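Local coordinates for arginine kinase (Anthopleura japonica, PDB 4RF7), which catalyses the reversible transfer of a phosphoryl group from ATP to L-arginine, giving phosphoarginine and ADP, in a monomer built from two approximate repeats, at residues S129-V134 / R236-E241; G285-V290 / D333-R338; R488-Y493 / D585-I590. All coordinates share one frame; numbering follows the deposited sequence.

Interaction 1: S129-V134 / R236-E241; sequences STRIRV and RIISME. With ARG (arginine), chain H.
Thr130 and Glu241 pair through both of their backbone polar groups, as do Ile132 with Ser239 and Val134 with Ile237, so that residues 129-134 and 236-241 run antiparallel, their short axes 4.7 Å apart and 166° between their directions. Six N-H...O bonds, from Thr130 N to Glu241 O (2.9 Å) at one end to Ile237 N to Val134 O (2.8 Å) at the other, make a regular pairing. Between them lie two non-hydrogen-bonded pairs, Arg131 with Met240 and Arg133 with Ile238, where CA-H groups lean on carbonyls.

These two strands are central members of the antiparallel sheet of the phosphagen kinase catalytic domain. The face with Thr130, Ile132, Val134, Ile237, Ser239 and Glu241 turns to helix 246-264, where Phe250 and Leu253 cover Ile132, Ser239 OG bonds Val249 O and Glu241 pairs with Arg252; branched aliphatic residues suit the strand at Ile132, Val134 and Ile237. The other face carries the arginines, predicted to bind ATP. Arg131 is extended, with CG anti to its backbone N (chi1 180°). Ile238 CG2 lies over one face of its guanidinium, with Ile238 CD1 3.7 Å from Arg131 NH1, while the amino N of the bound arginine of chain H lies over the opposite face, offset toward the rim. The chain of Arg133 is bent, and its CD sits over one face of the Arg236 guanidinium, 3.4 Å from Arg236 CZ. The two guanidinium planes are 46° apart, and Arg133 NH2 comes within 3.0 Å of Arg236 NH1. Two donors so close do not bond each other; their gathering is consistent with a pocket made for the nucleotide's phosphates. Asn281 and the carbonyl of Gly285 hold Arg133 NH1.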
loop_
_atom_site.group_PDB
_atom_site.type_symbol
_atom_site.label_atom_id
_atom_site.label_comp_id
_atom_site.label_asym_id
_atom_site.label_seq_id
_atom_site.Cartn_x
_atom_site.Cartn_y
_atom_site.Cartn_z
ATOM N N SER A 129 -2.370 2.810 6.214
ATOM C CA SER A 129 -1.373 3.796 5.813
ATOM C C SER A 129 -1.216 4.920 6.834
ATOM O O SER A 129 -2.118 5.177 7.637
ATOM C CB SER A 129 -1.730 4.384 4.450
ATOM O OG SER A 129 -2.980 5.052 4.498
ATOM N N THR A 130 -0.064 5.585 6.785
ATOM C CA THR A 130 0.258 6.679 7.698
ATOM C C THR A 130 0.848 7.846 6.901
ATOM O O THR A 130 1.588 7.636 5.935
ATOM C CB THR A 130 1.268 6.219 8.765
ATOM O OG1 THR A 130 0.703 5.152 9.539
ATOM C CG2 THR A 130 1.643 7.361 9.694
ATOM N N ARG A 131 0.525 9.073 7.298
ATOM C CA ARG A 131 0.965 10.249 6.553
ATOM C C ARG A 131 1.156 11.447 7.478
ATOM O O ARG A 131 0.300 11.733 8.324
ATOM C CB ARG A 131 -0.063 10.583 5.469
ATOM C CG ARG A 131 0.267 11.802 4.611
ATOM C CD ARG A 131 -0.919 12.139 3.715
ATOM N NE ARG A 131 -0.601 13.158 2.720
ATOM C CZ ARG A 131 -0.814 14.461 2.884
ATOM N NH1 ARG A 131 -0.493 15.309 1.918
ATOM N NH2 ARG A 131 -1.352 14.916 4.009
ATOM N N ILE A 132 2.282 12.140 7.326
ATOM C CA ILE A 132 2.514 13.377 8.064
ATOM C C ILE A 132 2.997 14.484 7.131
ATOM O O ILE A 132 4.010 14.335 6.440
ATOM C CB ILE A 132 3.535 13.206 9.205
ATOM C CG1 ILE A 132 3.118 12.075 10.146
ATOM C CG2 ILE A 132 3.671 14.507 9.988
ATOM C CD1 ILE A 132 4.148 11.758 11.222
ATOM N N ARG A 133 2.263 15.592 7.122
ATOM C CA ARG A 133 2.585 16.738 6.283
ATOM C C ARG A 133 2.860 17.956 7.155
ATOM O O ARG A 133 2.200 18.144 8.175
ATOM C CB ARG A 133 1.405 17.034 5.358
ATOM C CG ARG A 133 1.495 18.349 4.601
ATOM C CD ARG A 133 0.171 19.087 4.663
ATOM N NE ARG A 133 0.163 20.140 5.676
ATOM C CZ ARG A 133 -0.919 20.819 6.046
ATOM N NH1 ARG A 133 -0.823 21.763 6.976
ATOM N NH2 ARG A 133 -2.098 20.557 5.498
ATOM N N VAL A 134 3.842 18.770 6.768
ATOM C CA VAL A 134 4.029 20.090 7.376
ATOM C C VAL A 134 4.187 21.165 6.300
ATOM O O VAL A 134 4.705 20.898 5.213
ATOM C CB VAL A 134 5.242 20.146 8.345
ATOM C CG1 VAL A 134 4.985 19.310 9.594
ATOM C CG2 VAL A 134 6.519 19.694 7.644
ATOM N N ARG A 236 5.824 22.445 1.122
ATOM C CA ARG A 236 4.867 21.496 1.668
ATOM C C ARG A 236 5.596 20.159 1.719
ATOM O O ARG A 236 5.866 19.547 0.682
ATOM C CB ARG A 236 3.624 21.398 0.785
ATOM C CG ARG A 236 2.484 20.586 1.399
ATOM C CD ARG A 236 1.259 20.607 0.495
ATOM N NE ARG A 236 0.035 20.185 1.172
ATOM C CZ ARG A 236 -0.665 20.953 2.004
ATOM N NH1 ARG A 236 -1.773 20.487 2.564
ATOM N NH2 ARG A 236 -0.256 22.185 2.285
ATOM N N ILE A 237 5.930 19.721 2.927
ATOM C CA ILE A 237 6.807 18.574 3.109
ATOM C C ILE A 237 6.031 17.394 3.688
ATOM O O ILE A 237 5.424 17.502 4.757
ATOM C CB ILE A 237 7.990 18.941 4.022
ATOM C CG1 ILE A 237 8.633 20.247 3.541
ATOM C CG2 ILE A 237 9.008 17.814 4.066
ATOM C CD1 ILE A 237 9.754 20.762 4.426
ATOM N N ILE A 238 6.055 16.271 2.976
ATOM C CA ILE A 238 5.253 15.109 3.346
ATOM C C ILE A 238 6.107 13.857 3.534
ATOM O O ILE A 238 6.952 13.536 2.694
ATOM C CB ILE A 238 4.181 14.832 2.273
ATOM C CG1 ILE A 238 3.345 16.092 2.026
ATOM C CG2 ILE A 238 3.297 13.651 2.673
ATOM C CD1 ILE A 238 2.800 16.207 0.617
ATOM N N SER A 239 5.886 13.159 4.645
ATOM C CA SER A 239 6.466 11.837 4.851
ATOM C C SER A 239 5.299 10.869 5.007
ATOM O O SER A 239 4.402 11.098 5.824
ATOM C CB SER A 239 7.365 11.811 6.090
ATOM O OG SER A 239 7.914 10.520 6.296
ATOM N N MET A 240 5.293 9.803 4.213
ATOM C CA MET A 240 4.149 8.896 4.193
ATOM C C MET A 240 4.573 7.496 3.786
ATOM O O MET A 240 5.607 7.318 3.142
ATOM C CB MET A 240 3.072 9.413 3.234
ATOM C CG MET A 240 3.458 9.370 1.757
ATOM S SD MET A 240 4.853 10.447 1.375
ATOM C CE MET A 240 5.092 10.122 -0.377
ATOM N N GLU A 241 3.773 6.507 4.169
ATOM C CA GLU A 241 4.003 5.129 3.752
ATOM C C GLU A 241 2.816 4.264 4.158
ATOM O O GLU A 241 2.029 4.652 5.028
ATOM C CB GLU A 241 5.290 4.576 4.370
ATOM C CG GLU A 241 5.257 4.443 5.885
ATOM C CD GLU A 241 6.627 4.144 6.466
ATOM O OE1 GLU A 241 6.713 3.381 7.454
ATOM O OE2 GLU A 241 7.620 4.683 5.936
HETATM N N ARG H . -4.009 13.995 0.080
HETATM C CA ARG H . -4.699 12.834 0.630
HETATM C C ARG H . -5.579 13.238 1.810
HETATM O O ARG H . -6.742 13.613 1.641
HETATM C CB ARG H . -3.689 11.770 1.065
HETATM C CG ARG H . -4.308 10.442 1.472
HETATM C CD ARG H . -3.286 9.515 2.105
HETATM N NE ARG H . -3.412 9.460 3.560
HETATM C CZ ARG H . -3.128 8.386 4.288
HETATM N NH1 ARG H . -2.703 7.286 3.694
HETATM N NH2 ARG H . -3.270 8.409 5.607
HETATM O OXT ARG H . -5.149 13.210 2.963
HETATM O O HOH W 1 -0.852 18.143 0.264
#

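Interaction 2: G285-V290 / D333-R338; sequences GMRASV and DISNRR. With ARG (arginine), chain H.
Arg287 reaches across from strand 286-293 to Asp333 with a fully extended chain: CB leaves the strand, CG stands anti to the backbone N (chi1 -178°) and passes 4.1 Å from Asn336 OD1, and CD and NE carry the guanidinium outward. There Ser335 CB lies over one face. At the edge, NH1 forms a salt bridge with Asp333 OD2 at 2.7 Å on the syn side of the carboxylate, within the guanidinium plane though only 145° at the hydrogen, and the two flat groups are turned 44° apart. NH2 takes the other direction: a water lies in the guanidinium plane and accepts its N-H, and OXT of the bound arginine of chain H is 3.0 Å from Arg287 NH2. The same water accepts from Ser289 OG and donates to Asp333 OD1 and to that OXT, so it fills the corner between the strands and the ligand.

Ser289, small and polar, faces Ser335 in a non-hydrogen-bonded pair, while Val290 and Ile334 exchange two backbone bonds and turn to the opposite face, where Met351 of helix 344-370 packs on both. At Asn336 the backbone pairing weakens to a long bond from its N to Ala288 O, and its side chain adds to it. Asn336 presents OD1 to Ala288 N at 2.8 Å and ND2 to Met286 O at 3.1 Å; both donors stand well above the planes of the carbonyls they meet. ND2 also reaches Arg338 O, so an amide suits this place by offering an acceptor and two N-H groups at once.

The backbone of strand 286-293 is thus held at one end by an amide, and its arginine is fixed by a carboxylate. Asp333 probably offsets part of the charge of Arg287, predicted to bind ATP, and keeps the guanidinium's rotation set.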
loop_
_atom_site.group_PDB
_atom_site.type_symbol
_atom_site.label_atom_id
_atom_site.label_comp_id
_atom_site.label_asym_id
_atom_site.label_seq_id
_atom_site.Cartn_x
_atom_site.Cartn_y
_atom_site.Cartn_z
ATOM N N GLY A 285 1.849 23.722 11.430
ATOM C CA GLY A 285 1.712 23.585 9.991
ATOM C C GLY A 285 1.403 22.152 9.597
ATOM O O GLY A 285 1.521 21.777 8.424
ATOM N N MET A 286 0.977 21.358 10.578
ATOM C CA MET A 286 0.927 19.905 10.424
ATOM C C MET A 286 -0.461 19.321 10.154
ATOM O O MET A 286 -1.465 19.763 10.723
ATOM C CB MET A 286 1.548 19.226 11.651
ATOM C CG MET A 286 1.463 17.701 11.631
ATOM S SD MET A 286 2.356 16.913 12.989
ATOM C CE MET A 286 4.054 17.262 12.518
ATOM N N ARG A 287 -0.502 18.339 9.258
ATOM C CA ARG A 287 -1.623 17.416 9.172
ATOM C C ARG A 287 -1.081 15.995 9.293
ATOM O O ARG A 287 -0.470 15.472 8.357
ATOM C CB ARG A 287 -2.394 17.567 7.857
ATOM C CG ARG A 287 -3.606 16.635 7.780
ATOM C CD ARG A 287 -4.394 16.775 6.487
ATOM N NE ARG A 287 -5.629 15.993 6.538
ATOM C CZ ARG A 287 -5.724 14.714 6.184
ATOM N NH1 ARG A 287 -6.888 14.085 6.269
ATOM N NH2 ARG A 287 -4.657 14.061 5.747
ATOM N N ALA A 288 -1.285 15.380 10.453
ATOM C CA ALA A 288 -0.907 13.983 10.654
ATOM C C ALA A 288 -2.140 13.110 10.461
ATOM O O ALA A 288 -3.212 13.432 10.981
ATOM C CB ALA A 288 -0.330 13.776 12.042
ATOM N N SER A 289 -1.997 12.010 9.724
ATOM C CA SER A 289 -3.150 11.163 9.427
ATOM C C SER A 289 -2.847 9.668 9.314
ATOM O O SER A 289 -1.728 9.261 8.979
ATOM C CB SER A 289 -3.858 11.643 8.160
ATOM O OG SER A 289 -3.001 11.574 7.038
ATOM N N VAL A 290 -3.866 8.860 9.596
ATOM C CA VAL A 290 -3.780 7.409 9.505
ATOM C C VAL A 290 -5.068 6.872 8.884
ATOM O O VAL A 290 -6.163 7.327 9.232
ATOM C CB VAL A 290 -3.577 6.769 10.904
ATOM C CG1 VAL A 290 -3.701 5.250 10.836
ATOM C CG2 VAL A 290 -2.228 7.160 11.493
ATOM N N ASP A 333 -10.262 7.844 7.813
ATOM C CA ASP A 333 -9.086 8.695 7.805
ATOM C C ASP A 333 -9.069 9.477 9.113
ATOM O O ASP A 333 -9.864 10.400 9.305
ATOM C CB ASP A 333 -9.113 9.653 6.616
ATOM C CG ASP A 333 -7.869 10.518 6.535
ATOM O OD1 ASP A 333 -6.782 10.049 6.941
ATOM O OD2 ASP A 333 -7.977 11.665 6.058
ATOM N N ILE A 334 -8.185 9.083 10.023
ATOM C CA ILE A 334 -8.057 9.771 11.299
ATOM C C ILE A 334 -7.034 10.893 11.134
ATOM O O ILE A 334 -5.968 10.675 10.567
ATOM C CB ILE A 334 -7.609 8.811 12.423
ATOM C CG1 ILE A 334 -8.321 7.461 12.303
ATOM C CG2 ILE A 334 -7.852 9.439 13.796
ATOM C CD1 ILE A 334 -9.792 7.492 12.679
ATOM N N SER A 335 -7.356 12.094 11.610
ATOM C CA SER A 335 -6.425 13.216 11.507
ATOM C C SER A 335 -6.533 14.145 12.705
ATOM O O SER A 335 -7.501 14.079 13.469
ATOM C CB SER A 335 -6.648 13.995 10.208
ATOM O OG SER A 335 -7.944 14.566 10.168
ATOM N N ASN A 336 -5.534 15.008 12.867
ATOM C CA ASN A 336 -5.521 15.987 13.952
ATOM C C ASN A 336 -6.457 17.161 13.683
ATOM O O ASN A 336 -6.676 17.536 12.529
ATOM C CB ASN A 336 -4.100 16.516 14.169
ATOM C CG ASN A 336 -3.514 17.139 12.913
ATOM O OD1 ASN A 336 -3.450 16.499 11.862
ATOM N ND2 ASN A 336 -3.096 18.399 13.013
ATOM N N ARG A 337 -6.994 17.749 14.748
ATOM C CA ARG A 337 -7.819 18.947 14.616
ATOM C C ARG A 337 -7.022 20.220 14.895
ATOM O O ARG A 337 -7.368 21.294 14.402
ATOM C CB ARG A 337 -9.021 18.887 15.565
ATOM C CG ARG A 337 -10.107 17.886 15.189
ATOM C CD ARG A 337 -11.407 18.223 15.912
ATOM N NE ARG A 337 -12.415 17.169 15.811
ATOM C CZ ARG A 337 -13.355 17.114 14.872
ATOM N NH1 ARG A 337 -14.230 16.116 14.867
ATOM N NH2 ARG A 337 -13.421 18.051 13.936
ATOM N N ARG A 338 -5.957 20.099 15.681
ATOM C CA ARG A 338 -5.258 21.275 16.205
ATOM C C ARG A 338 -3.845 21.477 15.649
ATOM O O ARG A 338 -3.157 20.512 15.302
ATOM C CB ARG A 338 -5.202 21.211 17.734
ATOM C CG ARG A 338 -6.561 21.236 18.414
ATOM C CD ARG A 338 -6.414 21.095 19.915
ATOM N NE ARG A 338 -7.669 21.344 20.620
ATOM C CZ ARG A 338 -7.787 21.385 21.942
ATOM N NH1 ARG A 338 -6.725 21.187 22.710
ATOM N NH2 ARG A 338 -8.966 21.622 22.497
HETATM N N ARG H . -4.009 13.995 0.080
HETATM C CA ARG H . -4.699 12.834 0.630
HETATM C C ARG H . -5.579 13.238 1.810
HETATM O O ARG H . -6.742 13.613 1.641
HETATM C CB ARG H . -3.689 11.770 1.065
HETATM C CG ARG H . -4.308 10.442 1.472
HETATM C CD ARG H . -3.286 9.515 2.105
HETATM N NE ARG H . -3.412 9.460 3.560
HETATM C CZ ARG H . -3.128 8.386 4.288
HETATM N NH1 ARG H . -2.703 7.286 3.694
HETATM N NH2 ARG H . -3.270 8.409 5.607
HETATM O OXT ARG H . -5.149 13.210 2.963
HETATM O O HOH W 2 -4.854 11.306 5.128
#

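Interaction 3: R488-Y493 / D585-I590; sequences RNVKGY and DQLRII. With ARG (arginine), chain I.
Asn489 turns its amide between Asp585 and Gln586, and it meets these two flat groups at steep angles: its plane is 59° from the carboxylate of Asp585 and 85° from the amide of Gln586. At its edge, ND2 gives an N-H to Asp585 OD1 at 2.9 Å, in the plane of the amide and nearly straight, arriving on the anti side of the carboxylate and tilted out of its plane. The other end of the amide, OD1, receives Gln586 N at 3.0 Å from above the carbonyl plane. Asn489 CG sits beside its own backbone N (chi1 -71°), which carries the amide across to the opposing chain. ND2 is also bonded to Leu627 O, and Ser628 OG to Asp585 OD1.

Here, among the central strands of the second repeat's catalytic sheet, strand 479-488 finishes and strand 587-594 starts. Arg488 and Leu587 form an antiparallel hydrogen-bonded pair, with Arg488 N to Leu587 O at 2.8 Å. After it, side chains take over from backbone pairing: Gln586, its chain extended beyond CG, brings OE1 to Val490 N at 2.8 Å, and its NE2 donates an N-H to Ala494 O. Val490 CG2 rests on Leu587 CD1 at 4.0 Å, an apolar contact. Val490 also opens a type II turn to Tyr493, in which Gly492 takes the positive phi that glycine tolerates.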
loop_
_atom_site.group_PDB
_atom_site.type_symbol
_atom_site.label_atom_id
_atom_site.label_comp_id
_atom_site.label_asym_id
_atom_site.label_seq_id
_atom_site.Cartn_x
_atom_site.Cartn_y
_atom_site.Cartn_z
ATOM N N ARG A 488 6.535 -21.794 -3.964
ATOM C CA ARG A 488 7.567 -21.841 -2.938
ATOM C C ARG A 488 7.430 -20.648 -2.009
ATOM O O ARG A 488 6.920 -19.593 -2.406
ATOM C CB ARG A 488 8.962 -21.832 -3.573
ATOM C CG ARG A 488 9.344 -23.085 -4.353
ATOM C CD ARG A 488 9.513 -24.287 -3.439
ATOM N NE ARG A 488 10.049 -25.446 -4.150
ATOM C CZ ARG A 488 9.301 -26.389 -4.713
ATOM N NH1 ARG A 488 7.978 -26.320 -4.642
ATOM N NH2 ARG A 488 9.876 -27.406 -5.338
ATOM N N ASN A 489 7.892 -20.810 -0.776
ATOM C CA ASN A 489 7.934 -19.692 0.151
ATOM C C ASN A 489 9.327 -19.546 0.754
ATOM O O ASN A 489 9.984 -20.545 1.048
ATOM C CB ASN A 489 6.858 -19.844 1.223
ATOM C CG ASN A 489 5.463 -19.629 0.671
ATOM O OD1 ASN A 489 5.008 -18.491 0.531
ATOM N ND2 ASN A 489 4.780 -20.722 0.339
ATOM N N VAL A 490 9.782 -18.304 0.912
ATOM C CA VAL A 490 11.154 -18.042 1.350
ATOM C C VAL A 490 11.361 -18.374 2.827
ATOM O O VAL A 490 10.564 -17.980 3.682
ATOM C CB VAL A 490 11.565 -16.590 1.069
ATOM C CG1 VAL A 490 13.010 -16.346 1.498
ATOM C CG2 VAL A 490 11.395 -16.275 -0.406
ATOM N N LYS A 491 12.434 -19.106 3.121
ATOM C CA LYS A 491 12.737 -19.503 4.494
ATOM C C LYS A 491 13.059 -18.288 5.368
ATOM O O LYS A 491 13.653 -17.316 4.896
ATOM C CB LYS A 491 13.910 -20.488 4.517
ATOM C CG LYS A 491 14.126 -21.142 5.876
ATOM C CD LYS A 491 15.310 -22.099 5.884
ATOM C CE LYS A 491 15.460 -22.706 7.266
ATOM N NZ LYS A 491 16.744 -23.427 7.443
ATOM N N GLY A 492 12.649 -18.337 6.633
ATOM C CA GLY A 492 12.953 -17.272 7.572
ATOM C C GLY A 492 11.793 -16.319 7.806
ATOM O O GLY A 492 11.883 -15.416 8.642
ATOM N N TYR A 493 10.700 -16.526 7.078
ATOM C CA TYR A 493 9.550 -15.632 7.168
ATOM C C TYR A 493 8.260 -16.359 7.524
ATOM O O TYR A 493 8.207 -17.591 7.549
ATOM C CB TYR A 493 9.363 -14.879 5.847
ATOM C CG TYR A 493 10.569 -14.068 5.455
ATOM C CD1 TYR A 493 10.777 -12.803 5.987
ATOM C CD2 TYR A 493 11.514 -14.572 4.567
ATOM C CE1 TYR A 493 11.885 -12.056 5.641
ATOM C CE2 TYR A 493 12.628 -13.832 4.216
ATOM C CZ TYR A 493 12.804 -12.575 4.757
ATOM O OH TYR A 493 13.905 -11.829 4.416
ATOM N N ASP A 585 1.345 -17.209 -3.083
ATOM C CA ASP A 585 2.526 -17.578 -2.317
ATOM C C ASP A 585 3.602 -16.536 -2.590
ATOM O O ASP A 585 3.456 -15.715 -3.501
ATOM C CB ASP A 585 3.025 -18.970 -2.718
ATOM C CG ASP A 585 2.116 -20.080 -2.233
ATOM O OD1 ASP A 585 2.256 -20.486 -1.062
ATOM O OD2 ASP A 585 1.275 -20.556 -3.024
ATOM N N GLN A 586 4.678 -16.562 -1.808
ATOM C CA GLN A 586 5.755 -15.596 -1.987
ATOM C C GLN A 586 6.460 -15.794 -3.321
ATOM O O GLN A 586 6.945 -14.841 -3.926
ATOM C CB GLN A 586 6.743 -15.682 -0.827
ATOM C CG GLN A 586 6.138 -15.233 0.497
ATOM C CD GLN A 586 6.745 -15.939 1.686
ATOM O OE1 GLN A 586 7.862 -16.450 1.614
ATOM N NE2 GLN A 586 6.009 -15.974 2.796
ATOM N N LEU A 587 6.502 -17.040 -3.776
ATOM C CA LEU A 587 7.096 -17.355 -5.069
ATOM C C LEU A 587 6.209 -18.311 -5.849
ATOM O O LEU A 587 5.904 -19.411 -5.373
ATOM C CB LEU A 587 8.478 -17.987 -4.882
ATOM C CG LEU A 587 9.630 -17.067 -4.491
ATOM C CD1 LEU A 587 10.812 -17.875 -3.990
ATOM C CD2 LEU A 587 10.037 -16.233 -5.688
ATOM N N ARG A 588 5.777 -17.891 -7.033
ATOM C CA ARG A 588 5.229 -18.847 -7.986
ATOM C C ARG A 588 6.138 -18.900 -9.204
ATOM O O ARG A 588 6.256 -17.929 -9.961
ATOM C CB ARG A 588 3.794 -18.527 -8.397
ATOM C CG ARG A 588 3.148 -19.728 -9.078
ATOM C CD ARG A 588 1.944 -19.367 -9.917
ATOM N NE ARG A 588 0.700 -19.515 -9.173
ATOM C CZ ARG A 588 -0.508 -19.403 -9.715
ATOM N NH1 ARG A 588 -1.589 -19.552 -8.964
ATOM N NH2 ARG A 588 -0.633 -19.147 -11.009
ATOM N N ILE A 589 6.783 -20.048 -9.380
ATOM C CA ILE A 589 7.813 -20.201 -10.393
ATOM C C ILE A 589 7.313 -21.107 -11.516
ATOM O O ILE A 589 6.901 -22.245 -11.277
ATOM C CB ILE A 589 9.104 -20.746 -9.762
ATOM C CG1 ILE A 589 9.423 -19.967 -8.483
ATOM C CG2 ILE A 589 10.263 -20.666 -10.741
ATOM C CD1 ILE A 589 10.615 -20.496 -7.705
ATOM N N ILE A 590 7.350 -20.588 -12.742
ATOM C CA ILE A 590 6.739 -21.260 -13.883
ATOM C C ILE A 590 7.716 -21.407 -15.048
ATOM O O ILE A 590 8.338 -20.431 -15.477
ATOM C CB ILE A 590 5.489 -20.489 -14.360
ATOM C CG1 ILE A 590 4.431 -20.457 -13.256
ATOM C CG2 ILE A 590 4.914 -21.104 -15.631
ATOM C CD1 ILE A 590 3.570 -19.220 -13.281
HETATM N N ARG I . 17.814 -26.937 2.909
HETATM C CA ARG I . 17.913 -25.591 3.459
HETATM C C ARG I . 17.196 -25.470 4.800
HETATM O O ARG I . 17.490 -24.584 5.601
HETATM C CB ARG I . 17.342 -24.565 2.487
HETATM C CG ARG I . 15.831 -24.500 2.509
HETATM C CD ARG I . 15.216 -25.169 1.301
HETATM N NE ARG I . 15.395 -26.615 1.296
HETATM C CZ ARG I . 15.174 -27.386 0.236
HETATM N NH1 ARG I . 15.361 -28.694 0.314
HETATM N NH2 ARG I . 14.770 -26.844 -0.901
HETATM O OXT ARG I . 16.298 -26.248 5.115
HETATM O O HOH W 3 2.454 -18.705 1.532
#

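In the fold
Interactions 1 and 2 are neighbours in one sheet: strands 127-136 and 286-293 lie side by side, Arg131 O and Ser289 N are 2.7 Å apart, and both contacts touch the arginine of chain H. Interaction 3 belongs to the second repeat, its centre about 32 Å from that of interaction 1 and 38 Å from that of interaction 2, away from the annotated sites. All three are buried, yet differ in chemistry. Residues 129-134 and 236-241 bring arginines together on a regular strand pair; 285-290 and 333-338 add a salt bridge; and 488-493 with 585-590, at a strand end, relies on amide side chains.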